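Local coordinates for protein glycosyl hydrolase, family 8 (Clostridium perfringens, PDB 3REN) that probably hydrolyses alpha-glucan as an alpha-amylase, although its sequence family is glycoside hydrolase family 8 and its fold an (alpha/alpha)6 barrel, at residues 45-50 with 56-61; 66-71 with 82-87; 285-290 with 342-347. One frame throughout, in Å; residues are numbered along the deposited sequence.

Overall arrangement
Along the chain from the N terminus the three contacts come in series, none nested and none crossing. Interaction 1 closes a loop of five residues between 45-50 and 56-61, in the stretch between strand 40-41 and strand 60-61. Strand 60-61 then runs into helix 62-74, which interaction 2 pairs with the next helix, 78-89, across a short connection. Much later, interaction 3 brings helix 283-296 against helix 335-346, with helix 299-312 between them in sequence. Interactions 2 and 3 touch: Gln346 NE2 lies 3.0 Å from Tyr71 O, a probable hydrogen bond, and Leu67 packs on Leu343, so the C-terminal helix 335-346 meets the early helix 62-74.

Interaction 1. Residues 45-50 with 56-61; sequences YIDKSS and KGHSVL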
# COMPACT_ATOMS: atom_id res chain seq x y z
N TYR A 45 7.30 -11.23 -12.07
CA TYR A 45 7.54 -12.67 -12.15
C TYR A 45 8.77 -12.97 -13.02
O TYR A 45 9.53 -13.91 -12.75
CB TYR A 45 6.28 -13.40 -12.67
CG TYR A 45 6.44 -14.86 -12.89
CD1 TYR A 45 6.61 -15.74 -11.82
CD2 TYR A 45 6.48 -15.38 -14.16
CE1 TYR A 45 6.80 -17.11 -12.02
CE2 TYR A 45 6.65 -16.77 -14.37
CZ TYR A 45 6.81 -17.61 -13.30
OH TYR A 45 6.98 -18.97 -13.50
N ILE A 46 8.96 -12.13 -14.05
CA ILE A 46 10.03 -12.29 -15.03
C ILE A 46 10.95 -11.09 -14.89
O ILE A 46 10.48 -9.96 -14.75
CB ILE A 46 9.39 -12.39 -16.45
CG1 ILE A 46 8.52 -13.66 -16.52
CG2 ILE A 46 10.42 -12.33 -17.55
CD1 ILE A 46 9.33 -15.02 -16.61
N ASP A 47 12.26 -11.31 -14.91
CA ASP A 47 13.20 -10.20 -14.66
C ASP A 47 13.31 -9.30 -15.90
O ASP A 47 13.40 -8.08 -15.79
CB ASP A 47 14.57 -10.69 -14.14
CG ASP A 47 15.60 -9.56 -13.97
OD1 ASP A 47 15.56 -8.73 -13.02
OD2 ASP A 47 16.51 -9.51 -14.82
N LYS A 48 13.27 -9.91 -17.08
CA LYS A 48 13.35 -9.16 -18.34
C LYS A 48 12.30 -9.62 -19.32
O LYS A 48 12.32 -10.77 -19.76
CB LYS A 48 14.70 -9.43 -18.99
CG LYS A 48 15.86 -8.59 -18.53
CD LYS A 48 17.01 -8.81 -19.56
CE LYS A 48 18.18 -7.82 -19.39
NZ LYS A 48 19.39 -8.21 -20.21
N SER A 49 11.40 -8.72 -19.71
CA SER A 49 10.38 -9.07 -20.70
C SER A 49 11.00 -9.31 -22.08
O SER A 49 12.05 -8.73 -22.41
CB SER A 49 9.29 -8.00 -20.77
OG SER A 49 8.72 -7.84 -19.48
N SER A 50 10.35 -10.15 -22.85
CA SER A 50 10.81 -10.45 -24.18
C SER A 50 10.76 -9.16 -24.98
O SER A 50 9.75 -8.53 -25.08
CB SER A 50 9.93 -11.53 -24.79
OG SER A 50 8.57 -11.20 -24.77
N LYS A 56 14.17 -4.84 -14.72
CA LYS A 56 14.63 -5.09 -13.40
C LYS A 56 13.56 -5.84 -12.62
O LYS A 56 13.26 -5.48 -11.56
CB LYS A 56 15.01 -3.77 -12.72
CG LYS A 56 16.24 -3.07 -13.30
CD LYS A 56 16.47 -1.74 -12.72
CE LYS A 56 17.20 -0.82 -13.61
NZ LYS A 56 18.60 -1.06 -13.54
N GLY A 57 12.93 -6.82 -13.23
CA GLY A 57 11.80 -7.51 -12.61
C GLY A 57 12.18 -8.17 -11.29
O GLY A 57 11.32 -8.31 -10.40
N HIS A 58 13.45 -8.62 -11.16
CA HIS A 58 13.91 -9.33 -9.94
C HIS A 58 14.68 -8.47 -8.96
O HIS A 58 15.46 -8.97 -8.12
CB HIS A 58 14.66 -10.63 -10.26
CG HIS A 58 13.77 -11.70 -10.83
ND1 HIS A 58 14.24 -12.93 -11.24
CD2 HIS A 58 12.44 -11.69 -11.11
CE1 HIS A 58 13.22 -13.65 -11.71
NE2 HIS A 58 12.12 -12.91 -11.66
N SER A 59 14.44 -7.17 -9.07
CA SER A 59 14.76 -6.25 -8.00
C SER A 59 13.75 -6.47 -6.87
O SER A 59 12.70 -7.10 -7.08
CB SER A 59 14.70 -4.81 -8.49
OG SER A 59 13.37 -4.51 -8.86
N VAL A 60 14.08 -5.97 -5.68
CA VAL A 60 13.22 -6.10 -4.51
C VAL A 60 12.88 -4.70 -4.03
O VAL A 60 13.78 -3.93 -3.71
CB VAL A 60 13.96 -6.80 -3.38
CG1 VAL A 60 13.19 -6.70 -2.03
CG2 VAL A 60 14.23 -8.25 -3.74
N LEU A 61 11.60 -4.38 -3.96
CA LEU A 61 11.18 -3.08 -3.43
C LEU A 61 10.97 -3.12 -1.90
O LEU A 61 10.43 -4.13 -1.37
CB LEU A 61 9.88 -2.70 -4.11
CG LEU A 61 9.96 -2.39 -5.61
CD1 LEU A 61 8.56 -2.25 -6.23
CD2 LEU A 61 10.79 -1.12 -5.86
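A chi1 of 175° swings the Asp47 carboxylate away from its own N, and His58 carries CG anti to its carbonyl carbon (chi1 -69°); the two torsions bring the Asp47 methylene over the imidazole and its carboxylate to the backbone of His58, from two successive arms of one irregular loop. Asp47 is modelled in two conformers, and its side-chain contacts hold for the one described. There Asp47 CB lies over one face of the His58 ring, 3.7 Å from the centroid and displaced toward the rim, a CH-pi contact. From the same side chain, Asp47 OD1 takes the backbone N-H of His58 at 2.8 Å through its anti lone pair, the one turned away from OD2. At the ring's far end His58 NE2 donates to Tyr45 O at 3.0 Å. The bond is almost straight (172° at the hydrogen), and the carbonyl oxygen sits in the ring plane although the nitrogen approaches from above the plane of the carbonyl. This bond, helped by the face contact, probably restrains the rotation of the imidazole.

The backbones are pinned as well. Gly57 N donates to Asp47 O at 2.9 Å, in the carbonyl plane, while Gly57 CA makes a CA-H...O contact of 3.5 Å with Ile46 O. The chains are closest here, with Asp47 CA and Gly57 CA 3.7 Å apart, and Gly57 has no side chain to stand between them. Gly57 and His58 are the central pair of a type I beta turn from Lys56 to Ser59, in which Lys56 O accepts both Ser59 N (3.2 Å) and Ser59 OG (2.9 Å).

Beyond the turn the chain enters strand 60-61, paired antiparallel with 101-103 through Val60 and Lys102, and then helix 62-74, with Leu61 at its N-cap. Tyr42, just after strand 40-41, stacks on the His58 ring.

Interaction 2. Residues 66-71 with 82-87; sequences GLMMLY and DEHFDI. With EDO (1,2-ethanediol), chain I; EDO (1,2-ethanediol), chain H.
Met68 and His84 meet face-on: CG of the selenomethionine Met68 stands 3.5 Å from the centroid of the His84 imidazole, only 8° off the ring normal, so that a CH-pi contact is made over the middle of the ring. The bend at chi2 (53°) carries Met68 SE off to a looser position above the same face, 5.0 Å from the His84 centroid, and chi3 turns CE toward a bound 1,2-ethanediol (chain I). Met69, also selenomethionine, slides past His84 in the opposite sense, its CG 4.0 Å from His84 CB. A turn at its chi3 then sets Met69 CE beside Phe85, 3.9 Å from Phe85 CD1, in an approach that is neither squarely over the ring nor at its rim.

These side chains fill the seam of an antiparallel pair of consecutive helices in the (alpha/alpha)6-barrel fold. The short segments of helices 62-74 and 78-89 run at 155° with axes 9.1 Å apart, and no hydrogen bond links 66-71 to 82-87.

Glu65 OE1, one residue before 66-71, holds His84 ND1 by a hydrogen bond. At NE2 stands O1 of the same ethanediol, probably from the crystallisation liquor, in a contact so short that its detail is doubtful. The Phe85 ring meets Tyr138 edge-to-face, and Ile41 of strand 40-41 packs on both Met68 and His84.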
# COMPACT_ATOMS: atom_id res chain seq x y z
N GLY A 66 7.64 -4.18 3.03
CA GLY A 66 6.75 -3.55 4.00
C GLY A 66 5.38 -4.18 3.97
O GLY A 66 4.79 -4.41 5.02
N LEU A 67 4.85 -4.45 2.78
CA LEU A 67 3.56 -5.13 2.65
C LEU A 67 3.56 -6.51 3.30
O LEU A 67 2.62 -6.87 4.00
CB LEU A 67 3.10 -5.20 1.17
CG LEU A 67 2.67 -3.83 0.56
CD1 LEU A 67 2.51 -3.88 -1.01
CD2 LEU A 67 1.38 -3.33 1.21
N MSE A 68 4.62 -7.27 3.07
CA MSE A 68 4.72 -8.63 3.58
C MSE A 68 4.87 -8.61 5.12
O MSE A 68 4.32 -9.46 5.80
CB MSE A 68 5.89 -9.38 2.89
CG MSE A 68 6.07 -10.84 3.36
SE MSE A 68 4.41 -11.94 3.25
CE MSE A 68 4.46 -12.44 1.38
N MSE A 69 5.62 -7.65 5.64
CA MSE A 69 5.66 -7.40 7.09
C MSE A 69 4.30 -7.08 7.68
O MSE A 69 3.97 -7.59 8.75
CB MSE A 69 6.64 -6.27 7.42
CG MSE A 69 8.14 -6.71 7.21
SE MSE A 69 9.39 -5.15 7.22
CE MSE A 69 9.26 -4.65 9.08
N LEU A 70 3.51 -6.23 7.02
CA LEU A 70 2.16 -5.99 7.52
C LEU A 70 1.29 -7.25 7.57
O LEU A 70 0.56 -7.51 8.57
CB LEU A 70 1.44 -4.92 6.72
CG LEU A 70 1.95 -3.50 6.91
CD1 LEU A 70 1.24 -2.58 5.89
CD2 LEU A 70 1.56 -3.06 8.33
N TYR A 71 1.35 -8.02 6.48
CA TYR A 71 0.68 -9.30 6.43
C TYR A 71 1.12 -10.22 7.57
O TYR A 71 0.29 -10.88 8.21
CB TYR A 71 0.99 -10.00 5.10
CG TYR A 71 0.47 -11.42 5.04
CD1 TYR A 71 -0.87 -11.67 4.77
CD2 TYR A 71 1.30 -12.49 5.28
CE1 TYR A 71 -1.37 -12.97 4.73
CE2 TYR A 71 0.84 -13.79 5.24
CZ TYR A 71 -0.50 -14.02 4.97
OH TYR A 71 -0.98 -15.31 4.88
N ASP A 82 10.12 -11.58 10.94
CA ASP A 82 11.56 -11.39 11.13
C ASP A 82 12.37 -11.67 9.90
O ASP A 82 13.41 -11.03 9.66
CB ASP A 82 12.08 -12.23 12.32
CG ASP A 82 11.67 -11.60 13.69
OD1 ASP A 82 11.43 -10.38 13.78
OD2 ASP A 82 11.55 -12.33 14.68
N GLU A 83 11.88 -12.59 9.07
CA GLU A 83 12.66 -12.92 7.91
C GLU A 83 12.65 -11.75 6.90
O GLU A 83 13.67 -11.47 6.26
CB GLU A 83 12.13 -14.22 7.30
CG GLU A 83 12.79 -14.61 6.00
CD GLU A 83 12.33 -15.99 5.53
OE1 GLU A 83 11.92 -16.80 6.40
OE2 GLU A 83 12.37 -16.26 4.30
N HIS A 84 11.52 -11.05 6.79
CA HIS A 84 11.43 -9.90 5.89
C HIS A 84 12.03 -8.63 6.52
O HIS A 84 12.68 -7.84 5.81
CB HIS A 84 10.00 -9.72 5.39
CG HIS A 84 9.60 -10.83 4.48
ND1 HIS A 84 9.87 -10.80 3.13
CD2 HIS A 84 9.11 -12.06 4.74
CE1 HIS A 84 9.50 -11.95 2.59
NE2 HIS A 84 9.05 -12.74 3.55
N PHE A 85 11.82 -8.44 7.83
CA PHE A 85 12.52 -7.36 8.56
C PHE A 85 14.05 -7.46 8.37
O PHE A 85 14.70 -6.48 8.09
CB PHE A 85 12.11 -7.36 10.02
CG PHE A 85 12.71 -6.25 10.83
CD1 PHE A 85 12.90 -4.97 10.30
CD2 PHE A 85 13.05 -6.46 12.16
CE1 PHE A 85 13.45 -3.95 11.04
CE2 PHE A 85 13.59 -5.41 12.92
CZ PHE A 85 13.79 -4.16 12.34
N ASP A 86 14.63 -8.66 8.49
CA ASP A 86 16.08 -8.81 8.22
C ASP A 86 16.54 -8.33 6.85
O ASP A 86 17.62 -7.74 6.72
CB ASP A 86 16.53 -10.24 8.40
CG ASP A 86 16.61 -10.65 9.85
OD1 ASP A 86 16.53 -9.79 10.78
OD2 ASP A 86 16.74 -11.85 10.05
N ILE A 87 15.75 -8.61 5.82
CA ILE A 87 16.02 -8.03 4.48
C ILE A 87 15.93 -6.50 4.47
O ILE A 87 16.77 -5.83 3.87
CB ILE A 87 15.06 -8.63 3.43
CG1 ILE A 87 15.47 -10.08 3.16
CG2 ILE A 87 15.04 -7.78 2.14
CD1 ILE A 87 14.30 -10.99 2.74
C1 EDO I . 7.87 -15.79 1.80
O1 EDO I . 8.50 -15.11 2.89
C2 EDO I . 7.20 -14.76 0.89
O2 EDO I . 8.22 -14.07 0.17
C1 EDO H . 12.56 -13.88 1.98
O1 EDO H . 13.41 -14.98 2.39
C2 EDO H . 11.87 -14.22 0.66
O2 EDO H . 11.25 -15.52 0.79

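Interaction 3. Residues 285-290 with 342-347; sequences IYSNVA and LLAFQK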
# COMPACT_ATOMS: atom_id res chain seq x y z
N ILE A 285 -7.03 -1.90 -6.37
CA ILE A 285 -8.25 -1.14 -6.15
C ILE A 285 -9.21 -1.98 -5.32
O ILE A 285 -9.69 -1.55 -4.25
CB ILE A 285 -8.94 -0.82 -7.46
CG1 ILE A 285 -8.03 0.05 -8.32
CG2 ILE A 285 -10.32 -0.17 -7.22
CD1 ILE A 285 -8.06 1.45 -7.92
N TYR A 286 -9.51 -3.19 -5.83
CA TYR A 286 -10.46 -4.08 -5.11
C TYR A 286 -10.00 -4.45 -3.71
O TYR A 286 -10.81 -4.51 -2.79
CB TYR A 286 -10.79 -5.34 -5.93
CG TYR A 286 -11.63 -5.01 -7.15
CD1 TYR A 286 -12.81 -4.26 -7.02
CD2 TYR A 286 -11.23 -5.40 -8.42
CE1 TYR A 286 -13.61 -3.94 -8.13
CE2 TYR A 286 -12.02 -5.08 -9.56
CZ TYR A 286 -13.21 -4.35 -9.39
OH TYR A 286 -13.98 -4.04 -10.48
N SER A 287 -8.69 -4.69 -3.56
CA SER A 287 -8.08 -4.91 -2.24
C SER A 287 -8.36 -3.81 -1.27
O SER A 287 -8.76 -4.09 -0.14
CB SER A 287 -6.56 -5.10 -2.35
OG SER A 287 -6.28 -6.29 -3.06
N ASN A 288 -8.17 -2.56 -1.70
CA ASN A 288 -8.37 -1.44 -0.81
C ASN A 288 -9.84 -1.27 -0.43
O ASN A 288 -10.16 -0.93 0.72
CB ASN A 288 -7.82 -0.15 -1.45
CG ASN A 288 -6.32 -0.02 -1.27
OD1 ASN A 288 -5.74 -0.71 -0.45
ND2 ASN A 288 -5.68 0.85 -2.05
N VAL A 289 -10.73 -1.47 -1.41
CA VAL A 289 -12.16 -1.36 -1.18
C VAL A 289 -12.60 -2.41 -0.15
O VAL A 289 -13.35 -2.12 0.78
CB VAL A 289 -12.95 -1.53 -2.50
CG1 VAL A 289 -14.44 -1.54 -2.23
CG2 VAL A 289 -12.62 -0.40 -3.49
N ALA A 290 -12.08 -3.64 -0.29
CA ALA A 290 -12.31 -4.71 0.68
C ALA A 290 -11.76 -4.35 2.06
O ALA A 290 -12.41 -4.63 3.07
CB ALA A 290 -11.68 -6.04 0.19
N LEU A 342 -3.28 -10.19 -1.13
CA LEU A 342 -3.02 -11.05 0.02
C LEU A 342 -3.54 -10.42 1.31
O LEU A 342 -4.22 -11.08 2.10
CB LEU A 342 -1.52 -11.44 0.08
CG LEU A 342 -1.09 -12.38 1.19
CD1 LEU A 342 -1.62 -13.79 0.94
CD2 LEU A 342 0.44 -12.38 1.33
N LEU A 343 -3.28 -9.13 1.51
CA LEU A 343 -3.91 -8.40 2.61
C LEU A 343 -5.45 -8.45 2.64
O LEU A 343 -6.03 -8.59 3.72
CB LEU A 343 -3.42 -6.94 2.67
CG LEU A 343 -1.91 -6.83 2.95
CD1 LEU A 343 -1.37 -5.43 2.76
CD2 LEU A 343 -1.53 -7.29 4.40
N ALA A 344 -6.11 -8.30 1.48
CA ALA A 344 -7.60 -8.43 1.42
C ALA A 344 -8.06 -9.87 1.69
O ALA A 344 -8.99 -10.07 2.47
CB ALA A 344 -8.13 -7.95 0.07
N PHE A 345 -7.42 -10.87 1.08
CA PHE A 345 -7.85 -12.26 1.29
C PHE A 345 -7.63 -12.63 2.77
O PHE A 345 -8.37 -13.45 3.32
CB PHE A 345 -7.12 -13.27 0.39
CG PHE A 345 -7.66 -13.35 -1.02
CD1 PHE A 345 -9.04 -13.26 -1.27
CD2 PHE A 345 -6.80 -13.56 -2.08
CE1 PHE A 345 -9.55 -13.37 -2.56
CE2 PHE A 345 -7.30 -13.65 -3.41
CZ PHE A 345 -8.67 -13.56 -3.64
N GLN A 346 -6.60 -12.06 3.41
CA GLN A 346 -6.37 -12.32 4.86
C GLN A 346 -7.59 -11.98 5.75
O GLN A 346 -7.78 -12.61 6.80
CB GLN A 346 -5.13 -11.57 5.35
CG GLN A 346 -4.75 -11.78 6.82
CD GLN A 346 -3.40 -11.15 7.12
OE1 GLN A 346 -3.19 -9.96 6.86
NE2 GLN A 346 -2.45 -11.96 7.61
N LYS A 347 -8.37 -10.97 5.36
CA LYS A 347 -9.62 -10.63 6.06
C LYS A 347 -10.83 -11.50 5.71
O LYS A 347 -11.87 -11.39 6.36
CB LYS A 347 -10.02 -9.19 5.76
CG LYS A 347 -8.99 -8.15 6.18
CD LYS A 347 -8.54 -8.35 7.60
CE LYS A 347 -8.01 -7.01 8.12
NZ LYS A 347 -6.94 -7.25 9.06
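Helices 283-296 and 335-346 draw close enough here to bring the CA atoms of Ser287 and Ala344 within 5.1 Å, with no hydrogen bond between the two segments. Such a small spacing between helices needs small side chains at the crossing, and three residues supply it: Ser287 and Ala290 on one helix and Ala344 on the other. The contact belongs to the (alpha/alpha)6 barrel, in which paired helices build the wall, and it joins two helices that are separated in sequence by helix 299-312.

The methyl of Ala344 points at the neighbouring helix and settles against its backbone at Ser287, 3.8 Å from CA and 3.9 Å from the carbonyl O. It is therefore main chain as much as side chain that receives it. Ala290, one turn on, also points toward the partner, and its CB meets Ala344 CB methyl to methyl at 4.0 Å. In this way Ala344 bears on residues three apart along one helix, Ser287 and Ala290, and the buried surface stays modest, 117 Å² for the two sides together.

Leu309 of helix 299-312 touches both Ala344 and Phe345. On the other flank of helix 335-346, Leu342 rests on Met68 of helix 62-74.

Ser287 is the polar member of the trio, and its hydroxyl is served by its own helix. With OG set beside the backbone N (chi1 -66°), it hydrogen-bonds to the carbonyl oxygen of Pro283, while toward Ala344 it offers van der Waals contact, Ser287 OG standing 4.0 Å from Ala344 CB.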